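Local atomic coordinates of CG1507-PB, isoform B (Drosophila melanogaster, PDB entry 5FGO), a protein that probably binds purine-rich single-stranded DNA and RNA as a Pur-alpha family regulator, here represented by its third PUR repeat alone. Residues 12-16 / 30-34. Sequence-based numbering, arbitrary orientation.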
ATOM      1  N   GLY B  12     -22.561  -5.887   2.466  1.00 32.28           N
ATOM      2  CA  GLY B  12     -22.990  -4.575   2.008  1.00 36.99           C
ATOM      3  C   GLY B  12     -22.192  -4.153   0.793  1.00 38.92           C
ATOM      4  O   GLY B  12     -21.538  -4.985   0.161  1.00 36.31           O
ATOM      5  N   ASP B  13     -22.240  -2.870   0.449  1.00 33.94           N
ATOM      6  CA  ASP B  13     -21.519  -2.427  -0.728  1.00 24.88           C
ATOM      7  C   ASP B  13     -20.096  -2.228  -0.277  1.00 23.95           C
ATOM      8  O   ASP B  13     -19.827  -2.210   0.915  1.00 30.04           O
ATOM      9  CB  ASP B  13     -22.100  -1.144  -1.312  1.00 24.83           C
ATOM     10  CG  ASP B  13     -22.039  -1.127  -2.826  1.00 44.09           C
ATOM     11  OD1 ASP B  13     -21.809  -2.211  -3.405  1.00 52.64           O
ATOM     12  OD2 ASP B  13     -22.225  -0.053  -3.441  1.00 42.77           O
ATOM     13  N   LEU B  14     -19.188  -2.019  -1.216  1.00 24.18           N
ATOM     14  CA  LEU B  14     -17.784  -1.855  -0.862  1.00 13.85           C
ATOM     15  C   LEU B  14     -17.469  -0.403  -0.576  1.00  8.77           C
ATOM     16  O   LEU B  14     -18.191   0.480  -1.024  1.00 21.28           O
ATOM     17  CB  LEU B  14     -16.907  -2.387  -1.992  1.00 25.19           C
ATOM     18  CG  LEU B  14     -17.173  -3.862  -2.321  1.00 20.16           C
ATOM     19  CD1 LEU B  14     -16.398  -4.318  -3.571  1.00  5.10           C
ATOM     20  CD2 LEU B  14     -16.871  -4.733  -1.114  1.00  9.14           C
ATOM     21  N   PRO B  15     -16.429  -0.146   0.224  1.00  6.08           N
ATOM     22  CA  PRO B  15     -15.900   1.207   0.448  1.00  9.63           C
ATOM     23  C   PRO B  15     -15.643   1.936  -0.884  1.00 13.48           C
ATOM     24  O   PRO B  15     -15.463   1.261  -1.907  1.00 20.71           O
ATOM     25  CB  PRO B  15     -14.599   0.945   1.215  1.00  5.63           C
ATOM     26  CG  PRO B  15     -14.869  -0.294   1.957  1.00  3.64           C
ATOM     27  CD  PRO B  15     -15.770  -1.137   1.090  1.00  7.61           C
ATOM     28  N   GLU B  16     -15.560   3.263  -0.888  1.00  4.46           N
ATOM     29  CA  GLU B  16     -15.588   3.960  -2.163  1.00  8.77           C
ATOM     30  C   GLU B  16     -14.150   4.302  -2.586  1.00 14.69           C
ATOM     31  O   GLU B  16     -13.211   4.089  -1.813  1.00 13.47           O
ATOM     32  CB  GLU B  16     -16.489   5.206  -2.037  1.00  9.27           C
ATOM     33  CG  GLU B  16     -16.756   6.007  -3.309  0.27 11.46           C
ATOM     34  OE1 GLU B  16     -18.302   7.295  -2.007  0.78 22.44           O
ATOM     35  OE2 GLU B  16     -17.802   8.037  -4.004  0.46 13.53           O
ATOM     36  N   ASP B  30      -8.785   1.382  -4.807  1.00  0.91           N
ATOM     37  CA  ASP B  30     -10.117   0.862  -5.061  1.00  1.58           C
ATOM     38  C   ASP B  30     -10.346  -0.537  -4.496  1.00  2.34           C
ATOM     39  O   ASP B  30      -9.421  -1.316  -4.341  1.00  3.55           O
ATOM     40  CB  ASP B  30     -10.458   0.932  -6.549  1.00  6.35           C
ATOM     41  CG  ASP B  30      -9.367   0.444  -7.414  1.00 18.23           C
ATOM     42  OD1 ASP B  30      -8.424   1.239  -7.634  1.00 23.28           O
ATOM     43  OD2 ASP B  30      -9.452  -0.708  -7.892  1.00 23.23           O
ATOM     44  N   ILE B  31     -11.590  -0.826  -4.151  1.00  1.17           N
ATOM     45  CA  ILE B  31     -11.951  -2.101  -3.584  1.00  1.64           C
ATOM     46  C   ILE B  31     -12.665  -3.010  -4.594  1.00  3.57           C
ATOM     47  O   ILE B  31     -13.423  -2.549  -5.430  1.00  5.68           O
ATOM     48  CB  ILE B  31     -12.846  -1.893  -2.344  1.00  3.45           C
ATOM     49  CG1 ILE B  31     -12.218  -0.853  -1.418  1.00  2.40           C
ATOM     50  CG2 ILE B  31     -13.155  -3.202  -1.633  1.00  1.57           C
ATOM     51  CD1 ILE B  31     -10.890  -1.233  -0.904  1.00  1.88           C
ATOM     52  N   GLY B  32     -12.323  -4.293  -4.599  1.00  5.61           N
ATOM     53  CA  GLY B  32     -13.017  -5.251  -5.443  1.00  7.28           C
ATOM     54  C   GLY B  32     -13.185  -6.583  -4.734  1.00  9.19           C
ATOM     55  O   GLY B  32     -12.651  -6.782  -3.632  1.00  5.08           O
ATOM     56  N   GLN B  33     -13.941  -7.496  -5.341  1.00 11.25           N
ATOM     57  CA  GLN B  33     -14.098  -8.808  -4.732  1.00 12.13           C
ATOM     58  C   GLN B  33     -14.346  -9.898  -5.782  1.00  9.56           C
ATOM     59  O   GLN B  33     -15.077  -9.692  -6.746  1.00 18.34           O
ATOM     60  CB  GLN B  33     -15.229  -8.826  -3.688  1.00  9.12           C
ATOM     61  CG  GLN B  33     -16.633  -8.839  -4.237  1.00 11.24           C
ATOM     62  CD  GLN B  33     -17.674  -9.082  -3.163  1.00 21.79           C
ATOM     63  OE1 GLN B  33     -17.381  -9.001  -1.970  1.00 34.55           O
ATOM     64  NE2 GLN B  33     -18.889  -9.426  -3.580  1.00 36.07           N
ATOM     65  N   ASN B  34     -13.692 -11.037  -5.614  1.00  9.98           N
ATOM     66  CA  ASN B  34     -13.989 -12.226  -6.414  1.00 13.78           C
ATOM     67  C   ASN B  34     -14.257 -13.423  -5.492  1.00 14.19           C
ATOM     68  O   ASN B  34     -14.461 -13.243  -4.285  1.00 14.63           O
ATOM     69  CB  ASN B  34     -12.873 -12.497  -7.417  1.00 11.89           C
ATOM     70  CG  ASN B  34     -11.541 -12.589  -6.776  1.00 13.86           C
ATOM     71  OD1 ASN B  34     -11.346 -13.369  -5.846  1.00 29.07           O
ATOM     72  ND2 ASN B  34     -10.619 -11.738  -7.210  1.00  4.86           N
TER
HETATM   73  O   HOH W   1     -13.955   0.977  -4.627  1.00  6.73           O
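Leu14 and Pro15, in the loop that leads into strand 18-22, lie against Ile31 on strand 25-34, the second strand of the four-stranded antiparallel sheet of this PUR repeat, whose ββββα order ends in helix 60-72. Asp30 opens the strand segment and directs its carboxylate away from the loop, into a salt bridge with Arg41 of strand 37-46. At Ile31 a single water bridges the backbones: it donates to Pro15 O (3.1 Å) and accepts from Ile31 N (3.0 Å). The Ile31 side chain divides between two neighbours. With chi1 at -49°, CG1 stands beside the backbone N and meets the proline ring, 4.0 Å from Pro15 CB, while the leucine branch lies obliquely across the CG2 methyl, Leu14 CB and CD1 both 3.9 Å from Ile31 CG2. Tyr70 of the second subunit packs on both Pro15 and Ile31, placing this surface patch at the dimer interface. Gly32 presents only its backbone, with Leu14 CD1 4.0 Å from Gly32 CA. Shortening Leu14 to an alanine would probably strip Ile31 CG2 of the methyls lying on it and open a gap beside Gly32 CA. At the exposed Gln33 contact is loose: the other leucine methyl, Leu14 CD2, lies 4.4 Å from Gln33 OE1.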